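Local coordinates for Tat-secreted protein Rv2525c (Mycobacterium tuberculosis, PDB 4PMQ) that may act as a peptidoglycan hydrolase with glycosidase activity, and in vitro shows esterase activity toward p-nitrophenyl esters, preferring the butyrate, at residues Ser72-Leu77 with Ile109-Ser114; Glu116-Gln121 with Ser144-Trp149; Ala82-Ala87 with Glu130-His135. All coordinates share one frame; numbering follows the deposited sequence. Where two conformers were deposited one is given.

Contact 1. Residues Ser72-Leu77 with Ile109-Ser114; sequences STADWL and IDDNPS
The indole of Trp76 is sandwiched and then tethered at its rim. Over one face comes the CG2 methyl of Ile109, a CH-pi contact 4.3 Å from the centroid of the five-membered ring. The opposite face takes CD2 of Leu77, offset toward the rim. At the edge sits the carboxylate of Asp111, turned almost perpendicular to the indole, with 84° between the two planes. Trp76 NE1 donates to Asp111 OD2 at 2.9 Å, but the bond is bent, with an N-H...O angle of 144°. It uses the anti side of the oxygen and arrives tilted from the carboxylate plane. Asp111 OD2 also lies 3.4 Å from Ala74 CB. With CG between the backbone N and the carbonyl carbon (chi1 56°), Trp76 turns its indole toward 109-114, bringing NE1 to Asp111. At the root of the indole, Ile109 CD1 packs on Trp76 CB at 3.8 Å, so both branches of the isoleucine are used. Just past it, Asp110 centres an inverse gamma turn and sends its own carboxylate to Lys70 and Gln67.

The two segments are loops that leave neighbouring parallel strands, 61-66 and 105-108, and lead into the helices that follow. Such beta-to-alpha loops lie at the C-terminal ends of the strands in a TIM-barrel-like fold, the side where glycosidases of this fold carry their active sites. Helix 115-133 adds Ile122 and Tyr125 against Trp76. The chemistry is that of a buried tryptophan held by apolar groups on its faces, while a single N-H bond satisfies its polar atom and ties one loop to the other.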
ATOM      1  N   SER A  72       9.906  10.899 -10.868  1.00 12.11           N
ATOM      2  CA  SER A  72      11.328  10.838 -11.175  1.00 11.13           C
ATOM      3  C   SER A  72      12.129  10.149 -10.057  1.00 13.55           C
ATOM      4  O   SER A  72      13.266   9.748 -10.290  1.00 15.81           O
ATOM      5  CB  SER A  72      11.877  12.237 -11.459  1.00 13.78           C
ATOM      6  OG  SER A  72      11.914  13.020 -10.276  1.00 18.85           O
ATOM      7  N   THR A  73      11.552  10.054  -8.839  1.00 10.46           N
ATOM      8  CA  THR A  73      12.163   9.375  -7.686  1.00  8.90           C
ATOM      9  C   THR A  73      11.309   8.139  -7.274  1.00 11.02           C
ATOM     10  O   THR A  73      11.448   7.671  -6.143  1.00  9.91           O
ATOM     11  CB  THR A  73      12.381  10.338  -6.514  1.00 11.69           C
ATOM     12  OG1 THR A  73      11.097  10.769  -6.046  1.00 12.41           O
ATOM     13  CG2 THR A  73      13.263  11.554  -6.899  1.00 13.95           C
ATOM     14  N   ALA A  74      10.481   7.569  -8.197  1.00  7.40           N
ATOM     15  CA  ALA A  74       9.708   6.366  -7.853  1.00  7.62           C
ATOM     16  C   ALA A  74      10.636   5.315  -7.266  1.00  8.71           C
ATOM     17  O   ALA A  74      11.778   5.172  -7.739  1.00  9.33           O
ATOM     18  CB  ALA A  74       8.989   5.816  -9.084  1.00  9.01           C
ATOM     19  N   ASP A  75      10.174   4.618  -6.207  1.00  6.18           N
ATOM     20  CA  ASP A  75      11.009   3.671  -5.487  1.00  6.37           C
ATOM     21  C   ASP A  75      11.587   2.575  -6.364  1.00  9.59           C
ATOM     22  O   ASP A  75      12.728   2.157  -6.135  1.00 10.85           O
ATOM     23  CB  ASP A  75      10.230   3.018  -4.332  1.00  7.40           C
ATOM     24  CG  ASP A  75       9.672   4.021  -3.340  1.00  9.27           C
ATOM     25  OD1 ASP A  75      10.353   5.035  -3.077  1.00  8.94           O
ATOM     26  OD2 ASP A  75       8.583   3.764  -2.798  1.00 10.17           O
ATOM     27  N   TRP A  76      10.798   2.086  -7.345  1.00  6.17           N
ATOM     28  CA  TRP A  76      11.227   0.927  -8.146  1.00  8.11           C
ATOM     29  C   TRP A  76      12.283   1.258  -9.232  1.00 10.49           C
ATOM     30  O   TRP A  76      12.844   0.334  -9.813  1.00  9.95           O
ATOM     31  CB  TRP A  76       9.981   0.307  -8.806  1.00  7.18           C
ATOM     32  CG  TRP A  76       9.198   1.284  -9.627  1.00  8.81           C
ATOM     33  CD1 TRP A  76       8.150   2.067  -9.218  1.00 11.03           C
ATOM     34  CD2 TRP A  76       9.387   1.551 -11.016  1.00  8.58           C
ATOM     35  NE1 TRP A  76       7.665   2.793 -10.288  1.00 10.75           N
ATOM     36  CE2 TRP A  76       8.404   2.488 -11.403  1.00 11.83           C
ATOM     37  CE3 TRP A  76      10.284   1.070 -11.984  1.00 10.09           C
ATOM     38  CZ2 TRP A  76       8.272   2.919 -12.726  1.00 11.10           C
ATOM     39  CZ3 TRP A  76      10.138   1.490 -13.291  1.00 12.10           C
ATOM     40  CH2 TRP A  76       9.168   2.431 -13.640  1.00 12.19           C
ATOM     41  N   LEU A  77      12.582   2.541  -9.477  1.00  8.72           N
ATOM     42  CA  LEU A  77      13.550   2.868 -10.530  1.00  8.85           C
ATOM     43  C   LEU A  77      14.921   2.232 -10.297  1.00 12.04           C
ATOM     44  O   LEU A  77      15.546   1.801 -11.269  1.00 13.12           O
ATOM     45  CB  LEU A  77      13.699   4.383 -10.711  1.00  8.77           C
ATOM     46  CG  LEU A  77      12.444   5.097 -11.239  1.00 13.25           C
ATOM     47  CD1 LEU A  77      12.658   6.609 -11.230  1.00 13.04           C
ATOM     48  CD2 LEU A  77      12.100   4.629 -12.672  1.00 15.58           C
ATOM     49  N   ILE A 109       3.934   0.692  -6.742  1.00  5.94           N
ATOM     50  CA  ILE A 109       4.296   0.891  -8.137  1.00  6.48           C
ATOM     51  C   ILE A 109       3.282   1.967  -8.572  1.00  8.69           C
ATOM     52  O   ILE A 109       2.283   1.638  -9.210  1.00  8.32           O
ATOM     53  CB  ILE A 109       4.310  -0.372  -9.037  1.00  8.59           C
ATOM     54  CG1 ILE A 109       5.135  -1.566  -8.435  1.00  8.49           C
ATOM     55  CG2 ILE A 109       4.796   0.008 -10.460  1.00  8.67           C
ATOM     56  CD1 ILE A 109       6.571  -1.289  -8.055  1.00  8.57           C
ATOM     57  N   ASP A 110       3.507   3.244  -8.132  1.00  7.36           N
ATOM     58  CA  ASP A 110       2.616   4.376  -8.360  1.00  6.42           C
ATOM     59  C   ASP A 110       2.882   4.968  -9.750  1.00 10.37           C
ATOM     60  O   ASP A 110       3.226   6.138  -9.911  1.00 11.90           O
ATOM     61  CB  ASP A 110       2.858   5.408  -7.221  1.00  8.22           C
ATOM     62  CG  ASP A 110       1.915   6.591  -7.257  1.00 20.60           C
ATOM     63  OD1 ASP A 110       0.766   6.426  -7.751  1.00 20.78           O
ATOM     64  OD2 ASP A 110       2.340   7.693  -6.846  1.00 21.45           O
ATOM     65  N   ASP A 111       2.771   4.103 -10.760  1.00  8.08           N
ATOM     66  CA  ASP A 111       3.092   4.378 -12.156  1.00  8.23           C
ATOM     67  C   ASP A 111       2.316   3.451 -13.078  1.00 10.05           C
ATOM     68  O   ASP A 111       1.693   2.468 -12.625  1.00  8.98           O
ATOM     69  CB  ASP A 111       4.618   4.137 -12.354  1.00 10.32           C
ATOM     70  CG  ASP A 111       5.468   5.320 -11.934  1.00 17.21           C
ATOM     71  OD1 ASP A 111       5.352   6.390 -12.573  1.00 17.83           O
ATOM     72  OD2 ASP A 111       6.222   5.184 -10.949  1.00 20.15           O
ATOM     73  N   ASN A 112       2.415   3.734 -14.377  1.00  8.30           N
ATOM     74  CA  ASN A 112       1.807   2.960 -15.458  1.00  7.85           C
ATOM     75  C   ASN A 112       2.972   2.501 -16.342  1.00 10.80           C
ATOM     76  O   ASN A 112       3.259   3.117 -17.387  1.00 10.95           O
ATOM     77  CB  ASN A 112       0.773   3.821 -16.223  1.00  9.59           C
ATOM     78  CG  ASN A 112       0.150   3.044 -17.356  1.00 16.16           C
ATOM     79  OD1 ASN A 112       0.210   1.808 -17.357  1.00  9.10           O
ATOM     80  ND2 ASN A 112      -0.437   3.755 -18.342  1.00 11.31           N
ATOM     81  N   PRO A 113       3.709   1.467 -15.887  1.00  8.40           N
ATOM     82  CA  PRO A 113       4.951   1.103 -16.581  1.00  7.92           C
ATOM     83  C   PRO A 113       4.768   0.280 -17.842  1.00 10.98           C
ATOM     84  O   PRO A 113       3.798  -0.481 -17.969  1.00  9.77           O
ATOM     85  CB  PRO A 113       5.688   0.250 -15.527  1.00  9.01           C
ATOM     86  CG  PRO A 113       4.571  -0.420 -14.779  1.00 11.13           C
ATOM     87  CD  PRO A 113       3.516   0.644 -14.667  1.00  8.02           C
ATOM     88  N   SER A 114       5.785   0.357 -18.721  1.00  7.52           N
ATOM     89  CA  SER A 114       5.903  -0.509 -19.884  1.00  7.50           C
ATOM     90  C   SER A 114       6.403  -1.881 -19.438  1.00 10.27           C
ATOM     91  O   SER A 114       7.013  -1.999 -18.350  1.00  8.79           O
ATOM     92  CB  SER A 114       6.908   0.071 -20.865  1.00  9.04           C
ATOM     93  OG  SER A 114       8.184   0.070 -20.223  1.00 11.15           O
TER

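Contact 2. Residues Glu116-Gln121 with Ser144-Trp149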
ATOM      1  N   GLU A 116       9.033  -3.247 -20.602  1.00  8.33           N
ATOM      2  CA  GLU A 116      10.476  -3.059 -20.444  1.00  6.97           C
ATOM      3  C   GLU A 116      10.814  -2.575 -19.021  1.00 10.37           C
ATOM      4  O   GLU A 116      11.777  -3.070 -18.422  1.00  9.49           O
ATOM      5  CB  GLU A 116      10.971  -2.051 -21.507  1.00  8.39           C
ATOM      6  CG  GLU A 116      12.439  -1.700 -21.434  1.00  9.77           C
ATOM      7  CD  GLU A 116      12.750  -0.586 -20.449  1.00 20.77           C
ATOM      8  OE1 GLU A 116      11.945   0.370 -20.367  1.00 21.54           O
ATOM      9  OE2 GLU A 116      13.807  -0.648 -19.779  1.00 12.86           O
ATOM     10  N   GLN A 117      10.031  -1.615 -18.479  1.00  7.68           N
ATOM     11  CA  GLN A 117      10.283  -1.089 -17.121  1.00  6.37           C
ATOM     12  C   GLN A 117      10.012  -2.166 -16.094  1.00  7.98           C
ATOM     13  O   GLN A 117      10.775  -2.329 -15.154  1.00  7.64           O
ATOM     14  CB  GLN A 117       9.428   0.156 -16.861  1.00  8.05           C
ATOM     15  CG  GLN A 117       9.967   1.346 -17.662  1.00  8.65           C
ATOM     16  CD  GLN A 117       9.011   2.514 -17.606  1.00 16.60           C
ATOM     17  OE1 GLN A 117       7.779   2.353 -17.598  1.00 11.45           O
ATOM     18  NE2 GLN A 117       9.569   3.709 -17.557  1.00 15.04           N
ATOM     19  N   TYR A 118       8.958  -2.932 -16.304  1.00  6.50           N
ATOM     20  CA  TYR A 118       8.592  -4.020 -15.387  1.00  6.06           C
ATOM     21  C   TYR A 118       9.721  -5.062 -15.319  1.00  7.90           C
ATOM     22  O   TYR A 118      10.237  -5.358 -14.229  1.00  7.73           O
ATOM     23  CB  TYR A 118       7.280  -4.660 -15.861  1.00  6.93           C
ATOM     24  CG  TYR A 118       7.001  -5.955 -15.111  1.00  6.31           C
ATOM     25  CD1 TYR A 118       6.538  -5.939 -13.792  1.00  8.41           C
ATOM     26  CD2 TYR A 118       7.232  -7.195 -15.708  1.00  6.48           C
ATOM     27  CE1 TYR A 118       6.346  -7.129 -13.076  1.00  9.17           C
ATOM     28  CE2 TYR A 118       7.051  -8.380 -15.001  1.00  7.34           C
ATOM     29  CZ  TYR A 118       6.630  -8.342 -13.676  1.00 10.06           C
ATOM     30  OH  TYR A 118       6.420  -9.519 -12.996  1.00  8.28           O
ATOM     31  N   LYS A 119      10.113  -5.611 -16.479  1.00  6.06           N
ATOM     32  CA  LYS A 119      11.139  -6.660 -16.511  1.00  6.62           C
ATOM     33  C   LYS A 119      12.510  -6.168 -16.045  1.00  9.55           C
ATOM     34  O   LYS A 119      13.233  -6.905 -15.354  1.00  9.90           O
ATOM     35  CB  LYS A 119      11.250  -7.254 -17.920  1.00  8.97           C
ATOM     36  CG  LYS A 119      12.138  -8.489 -18.018  1.00 25.62           C
ATOM     37  CD  LYS A 119      11.463  -9.762 -17.437  1.00 33.08           C
ATOM     38  CE  LYS A 119      12.459 -10.818 -16.992  1.00 39.18           C
ATOM     39  NZ  LYS A 119      13.425 -11.185 -18.066  1.00 43.71           N
ATOM     40  N   ASN A 120      12.890  -4.962 -16.450  1.00  7.13           N
ATOM     41  CA  ASN A 120      14.236  -4.488 -16.129  1.00  5.89           C
ATOM     42  C   ASN A 120      14.386  -3.867 -14.746  1.00  9.07           C
ATOM     43  O   ASN A 120      15.503  -3.887 -14.201  1.00 10.63           O
ATOM     44  CB  ASN A 120      14.692  -3.486 -17.177  1.00  5.86           C
ATOM     45  CG  ASN A 120      14.893  -4.083 -18.561  1.00  7.18           C
ATOM     46  OD1 ASN A 120      15.188  -5.277 -18.702  1.00  6.50           O
ATOM     47  ND2 ASN A 120      14.881  -3.216 -19.605  1.00  6.38           N
ATOM     48  N   GLN A 121      13.318  -3.259 -14.215  1.00  5.51           N
ATOM     49  CA  GLN A 121      13.429  -2.542 -12.932  1.00  5.68           C
ATOM     50  C   GLN A 121      12.470  -3.075 -11.851  1.00  9.62           C
ATOM     51  O   GLN A 121      12.884  -3.319 -10.708  1.00  8.37           O
ATOM     52  CB  GLN A 121      13.163  -1.044 -13.168  1.00  7.00           C
ATOM     53  CG  GLN A 121      14.265  -0.391 -14.065  1.00 11.32           C
ATOM     54  CD  GLN A 121      13.922   1.002 -14.560  1.00 27.19           C
ATOM     55  OE1 GLN A 121      13.202   1.168 -15.554  1.00 19.22           O
ATOM     56  NE2 GLN A 121      14.498   2.043 -13.932  1.00 21.64           N
ATOM     57  N   SER A 144      -3.797  -3.055 -13.040  1.00  6.56           N
ATOM     58  CA  SER A 144      -4.144  -4.455 -13.288  1.00  6.14           C
ATOM     59  C   SER A 144      -3.204  -5.145 -14.275  1.00  7.87           C
ATOM     60  O   SER A 144      -3.010  -6.359 -14.145  1.00  7.31           O
ATOM     61  CB  SER A 144      -5.593  -4.576 -13.746  1.00  6.63           C
ATOM     62  OG  SER A 144      -5.783  -3.925 -14.979  1.00  7.50           O
ATOM     63  N   LYS A 145      -2.615  -4.383 -15.225  1.00  5.37           N
ATOM     64  CA  LYS A 145      -1.642  -4.925 -16.181  0.50  5.66           C
ATOM     65  C   LYS A 145      -0.383  -5.405 -15.442  1.00  8.70           C
ATOM     66  O   LYS A 145       0.148  -6.492 -15.733  1.00  8.92           O
ATOM     67  CB  LYS A 145      -1.273  -3.858 -17.220  0.50  8.68           C
ATOM     68  CG  LYS A 145      -0.348  -4.391 -18.314  0.50 23.65           C
ATOM     69  CD  LYS A 145      -0.191  -3.404 -19.466  0.50 36.03           C
ATOM     70  CE  LYS A 145       0.268  -4.051 -20.757  0.50 46.10           C
ATOM     71  NZ  LYS A 145      -0.557  -5.227 -21.164  0.50 49.05           N
ATOM     72  N   THR A 146       0.098  -4.583 -14.514  1.00  5.65           N
ATOM     73  CA  THR A 146       1.307  -4.868 -13.735  1.00  4.71           C
ATOM     74  C   THR A 146       1.034  -6.026 -12.759  1.00  7.45           C
ATOM     75  O   THR A 146       1.895  -6.903 -12.567  1.00  7.17           O
ATOM     76  CB  THR A 146       1.799  -3.575 -13.042  1.00  5.24           C
ATOM     77  OG1 THR A 146       2.065  -2.583 -14.048  1.00  6.36           O
ATOM     78  CG2 THR A 146       3.108  -3.811 -12.249  1.00  7.95           C
ATOM     79  N   ILE A 147      -0.166  -6.033 -12.155  1.00  4.79           N
ATOM     80  CA  ILE A 147      -0.571  -7.133 -11.290  1.00  4.37           C
ATOM     81  C   ILE A 147      -0.529  -8.425 -12.107  1.00  8.78           C
ATOM     82  O   ILE A 147       0.039  -9.419 -11.648  1.00  6.99           O
ATOM     83  CB  ILE A 147      -1.965  -6.886 -10.668  1.00  5.68           C
ATOM     84  CG1 ILE A 147      -1.867  -5.812  -9.552  1.00  5.62           C
ATOM     85  CG2 ILE A 147      -2.559  -8.191 -10.113  1.00  6.99           C
ATOM     86  CD1 ILE A 147      -3.256  -5.301  -9.139  1.00  8.36           C
ATOM     87  N   ASP A 148      -1.054  -8.392 -13.354  1.00  6.20           N
ATOM     88  CA  ASP A 148      -1.056  -9.636 -14.130  1.00  6.28           C
ATOM     89  C   ASP A 148       0.367 -10.122 -14.429  1.00  8.89           C
ATOM     90  O   ASP A 148       0.657 -11.325 -14.335  1.00  8.20           O
ATOM     91  CB  ASP A 148      -1.846  -9.506 -15.435  1.00  7.26           C
ATOM     92  CG  ASP A 148      -2.354 -10.881 -15.786  1.00 11.44           C
ATOM     93  OD1 ASP A 148      -3.375 -11.298 -15.197  1.00 12.17           O
ATOM     94  OD2 ASP A 148      -1.683 -11.581 -16.588  1.00 11.95           O
ATOM     95  N   TRP A 149       1.258  -9.186 -14.765  1.00  6.61           N
ATOM     96  CA  TRP A 149       2.638  -9.594 -15.043  1.00  6.89           C
ATOM     97  C   TRP A 149       3.267 -10.239 -13.812  1.00  9.18           C
ATOM     98  O   TRP A 149       3.914 -11.294 -13.933  1.00  7.57           O
ATOM     99  CB  TRP A 149       3.489  -8.400 -15.465  1.00  5.85           C
ATOM    100  CG  TRP A 149       3.179  -7.801 -16.802  1.00  7.60           C
ATOM    101  CD1 TRP A 149       2.866  -8.466 -17.950  1.00 10.85           C
ATOM    102  CD2 TRP A 149       3.385  -6.423 -17.180  1.00  7.87           C
ATOM    103  NE1 TRP A 149       2.789  -7.573 -19.008  1.00 10.03           N
ATOM    104  CE2 TRP A 149       3.119  -6.321 -18.561  1.00 10.81           C
ATOM    105  CE3 TRP A 149       3.780  -5.271 -16.480  1.00  8.80           C
ATOM    106  CZ2 TRP A 149       3.196  -5.101 -19.251  1.00 10.15           C
ATOM    107  CZ3 TRP A 149       3.862  -4.065 -17.168  1.00  9.94           C
ATOM    108  CH2 TRP A 149       3.501  -3.979 -18.519  1.00 10.43           C
TER
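Two helical segments pack side by side, closest where the CA atoms of Tyr118 and Thr146 stand 7.5 Å apart, and the first widens into a pi-type turn over 118-121. Tyr118 and Trp149 account for most of the surface buried between them, running past each other in opposite directions. The beta carbon of Trp149 lies over a face of the phenol, 3.7 Å from the ring centroid in a CH-pi contact. Further out, Trp149 CE3 reaches Tyr118 CG at 3.6 Å. The rings themselves meet obliquely, their planes 32° apart. With its CG anti to the backbone N (chi1 169°), Tyr118 extends its ring along the second helix. These helices, 115-133 and 144-153, follow one another along the chain of this TIM-barrel-like fold, with strand 138-142 between them, which pairs in parallel with strands 105-108 and 158-161. The phenol end passes the helix backbone, with Tyr118 OH 3.2 Å from Trp149 O, but its hydrogen bond goes to Asp153, further along helix 144-153. Thr146 adds its methyl, CG2 lying 4.3 Å from Tyr118 CD1. Elsewhere around the indole, Tyr115 meets Trp149 edge-to-face.

Contact 3. Residues Ala82-Ala87 with Glu130-His135; sequences AGVQHA and ESVIGH
Beside a site occupied by L-tartrate, probably taken up from the crystallisation liquor, helix 79-96 packs against the C-terminal part of helix 115-133 through Ala87 and Val132. The backbone carbonyls of Val132 and Ile133 are hydrogen-bonded to the tartrate. The helices come close here, with the CA atoms of Ala87 and Val132 6.2 Å apart; the small alanine side chain is consistent with this close approach. Ala87 CB sits 3.6 Å from Val132 CB and is straddled by the two valine methyls, CG1 and CG2 each 3.8 Å from it. Val132 has CG1 anti to the backbone N (chi1 171°), which leaves Val132 CG2 to meet Val84, one turn before Ala87 on the other helix, 4.0 Å from Val84 CG1. The two valine side chains cross at about a right angle. Ile133 adds a looser touch through CG2 to the carbonyl of Ala87. Gly134 then leaves the helix with positive phi, and beyond it His135 ND1 donates to Glu130 OE2 at 2.7 Å (161°), approaching from above the carboxylate plane; Gly156 N also bonds that oxygen. The side chains that meet between the helices are apolar, while the polar bonds gather around the helix end.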
ATOM      1  N   ALA A  82      17.641  -0.620  -4.844  1.00 13.77           N
ATOM      2  CA  ALA A  82      16.598   0.209  -4.227  1.00 12.65           C
ATOM      3  C   ALA A  82      15.624  -0.649  -3.399  1.00 13.23           C
ATOM      4  O   ALA A  82      15.189  -0.246  -2.321  1.00 11.99           O
ATOM      5  CB  ALA A  82      15.831   0.987  -5.297  1.00 12.62           C
ATOM      6  N   GLY A  83      15.277  -1.814  -3.915  1.00 11.65           N
ATOM      7  CA  GLY A  83      14.351  -2.705  -3.233  1.00 11.30           C
ATOM      8  C   GLY A  83      14.791  -3.052  -1.822  1.00 12.30           C
ATOM      9  O   GLY A  83      13.965  -3.002  -0.899  1.00 10.89           O
ATOM     10  N   VAL A  84      16.088  -3.402  -1.626  1.00  8.86           N
ATOM     11  CA  VAL A  84      16.498  -3.828  -0.276  1.00  8.15           C
ATOM     12  C   VAL A  84      16.473  -2.658   0.696  1.00 10.74           C
ATOM     13  O   VAL A  84      16.019  -2.838   1.824  1.00 10.80           O
ATOM     14  CB  VAL A  84      17.836  -4.611  -0.207  1.00 13.69           C
ATOM     15  CG1 VAL A  84      17.734  -5.922  -0.976  1.00 13.12           C
ATOM     16  CG2 VAL A  84      19.021  -3.782  -0.692  1.00 15.10           C
ATOM     17  N   GLN A  85      16.896  -1.462   0.244  1.00  7.79           N
ATOM     18  CA  GLN A  85      16.875  -0.276   1.105  1.00  9.01           C
ATOM     19  C   GLN A  85      15.427   0.082   1.520  1.00  9.41           C
ATOM     20  O   GLN A  85      15.157   0.296   2.701  1.00  9.08           O
ATOM     21  CB  GLN A  85      17.506   0.901   0.349  1.00 11.01           C
ATOM     22  CG  GLN A  85      19.010   0.720   0.101  1.00 15.79           C
ATOM     23  CD  GLN A  85      19.547   1.616  -0.998  1.00 45.82           C
ATOM     24  OE1 GLN A  85      18.838   2.444  -1.587  1.00 42.86           O
ATOM     25  NE2 GLN A  85      20.812   1.431  -1.340  1.00 49.46           N
ATOM     26  N   HIS A  86      14.500   0.107   0.552  1.00  7.08           N
ATOM     27  CA  HIS A  86      13.124   0.469   0.881  1.00  6.63           C
ATOM     28  C   HIS A  86      12.438  -0.639   1.709  1.00  7.68           C
ATOM     29  O   HIS A  86      11.733  -0.334   2.677  1.00  7.85           O
ATOM     30  CB  HIS A  86      12.353   0.756  -0.418  1.00  7.03           C
ATOM     31  CG  HIS A  86      12.794   2.037  -1.060  1.00  8.87           C
ATOM     32  ND1 HIS A  86      12.526   3.279  -0.469  1.00  9.70           N
ATOM     33  CD2 HIS A  86      13.453   2.245  -2.223  1.00  9.70           C
ATOM     34  CE1 HIS A  86      13.073   4.185  -1.263  1.00  9.27           C
ATOM     35  NE2 HIS A  86      13.625   3.614  -2.341  1.00  9.48           N
ATOM     36  N   ALA A  87      12.666  -1.911   1.354  1.00  5.75           N
ATOM     37  CA  ALA A  87      12.018  -3.011   2.091  1.00  5.14           C
ATOM     38  C   ALA A  87      12.472  -3.068   3.551  1.00  9.07           C
ATOM     39  O   ALA A  87      11.667  -3.290   4.453  1.00  8.28           O
ATOM     40  CB  ALA A  87      12.312  -4.346   1.398  1.00  6.85           C
ATOM     41  N   GLU A 130      10.828  -9.383  -1.655  1.00  4.67           N
ATOM     42  CA  GLU A 130      10.667 -10.792  -1.244  1.00  3.79           C
ATOM     43  C   GLU A 130      11.887 -11.308  -0.464  1.00  8.24           C
ATOM     44  O   GLU A 130      11.739 -12.137   0.439  1.00  8.90           O
ATOM     45  CB  GLU A 130      10.465 -11.667  -2.463  1.00  3.92           C
ATOM     46  CG  GLU A 130       9.145 -11.329  -3.175  1.00  6.37           C
ATOM     47  CD  GLU A 130       8.776 -12.427  -4.160  1.00 16.10           C
ATOM     48  OE1 GLU A 130       9.700 -13.112  -4.647  1.00 15.71           O
ATOM     49  OE2 GLU A 130       7.569 -12.621  -4.429  1.00 11.26           O
ATOM     50  N   SER A 131      13.074 -10.828  -0.817  1.00  7.52           N
ATOM     51  CA  SER A 131      14.287 -11.262  -0.151  1.00  7.09           C
ATOM     52  C   SER A 131      14.413 -10.660   1.230  1.00 11.11           C
ATOM     53  O   SER A 131      15.197 -11.176   2.022  1.00 15.64           O
ATOM     54  CB  SER A 131      15.522 -10.910  -0.971  1.00  7.69           C
ATOM     55  OG  SER A 131      16.667 -11.508  -0.363  1.00  8.64           O
ATOM     56  N   VAL A 132      13.725  -9.551   1.505  1.00  5.64           N
ATOM     57  CA  VAL A 132      13.867  -8.910   2.810  1.00  5.14           C
ATOM     58  C   VAL A 132      12.769  -9.398   3.750  1.00 10.67           C
ATOM     59  O   VAL A 132      13.097  -9.890   4.853  1.00 12.45           O
ATOM     60  CB  VAL A 132      13.849  -7.368   2.673  1.00  7.75           C
ATOM     61  CG1 VAL A 132      13.771  -6.701   4.049  1.00  7.52           C
ATOM     62  CG2 VAL A 132      15.087  -6.883   1.901  1.00  7.16           C
ATOM     63  N   ILE A 133      11.481  -9.258   3.329  1.00  6.11           N
ATOM     64  CA  ILE A 133      10.375  -9.653   4.214  1.00  6.62           C
ATOM     65  C   ILE A 133       9.720 -11.004   3.835  1.00  9.72           C
ATOM     66  O   ILE A 133       8.929 -11.525   4.630  1.00 10.60           O
ATOM     67  CB  ILE A 133       9.316  -8.520   4.295  1.00  8.02           C
ATOM     68  CG1 ILE A 133       8.640  -8.261   2.924  1.00  7.66           C
ATOM     69  CG2 ILE A 133       9.929  -7.248   4.880  1.00  8.65           C
ATOM     70  CD1 ILE A 133       7.505  -7.174   3.050  1.00  9.50           C
ATOM     71  N   GLY A 134      10.061 -11.571   2.669  1.00  6.69           N
ATOM     72  CA  GLY A 134       9.501 -12.856   2.258  1.00  7.96           C
ATOM     73  C   GLY A 134       8.412 -12.742   1.212  1.00  9.55           C
ATOM     74  O   GLY A 134       7.650 -11.781   1.209  1.00  6.53           O
ATOM     75  N   HIS A 135       8.320 -13.757   0.328  1.00  6.47           N
ATOM     76  CA  HIS A 135       7.288 -13.841  -0.693  1.00  6.66           C
ATOM     77  C   HIS A 135       5.893 -13.658  -0.067  1.00  8.98           C
ATOM     78  O   HIS A 135       5.085 -12.871  -0.585  1.00  9.38           O
ATOM     79  CB  HIS A 135       7.377 -15.201  -1.387  1.00  7.42           C
ATOM     80  CG  HIS A 135       6.247 -15.456  -2.340  1.00 10.83           C
ATOM     81  ND1 HIS A 135       6.187 -14.815  -3.566  1.00 12.64           N
ATOM     82  CD2 HIS A 135       5.205 -16.315  -2.239  1.00 12.31           C
ATOM     83  CE1 HIS A 135       5.087 -15.268  -4.157  1.00 11.19           C
ATOM     84  NE2 HIS A 135       4.466 -16.181  -3.402  1.00 11.62           N
TER

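Helix 115-133 ties the set together: the second loop of contact 1 leads into it, contact 2 uses its early turns and contact 3 its C-terminal part. Contacts 1 and 2 follow in series along the chain, with centres about 10 Å apart, and they touch where Gln121 NE2 probably bonds Leu77 O and Pro113 packs on Thr146. Contact 3 alternates in sequence with both, its centre about 16 Å from that of contact 1 and 17 Å from that of contact 2; Asp75 meets Ala82 and His86 directly. Together they pack loops at the strand ends and the neighbouring helices 79-96, 115-133 and 144-153 of one TIM-barrel-like domain against each other.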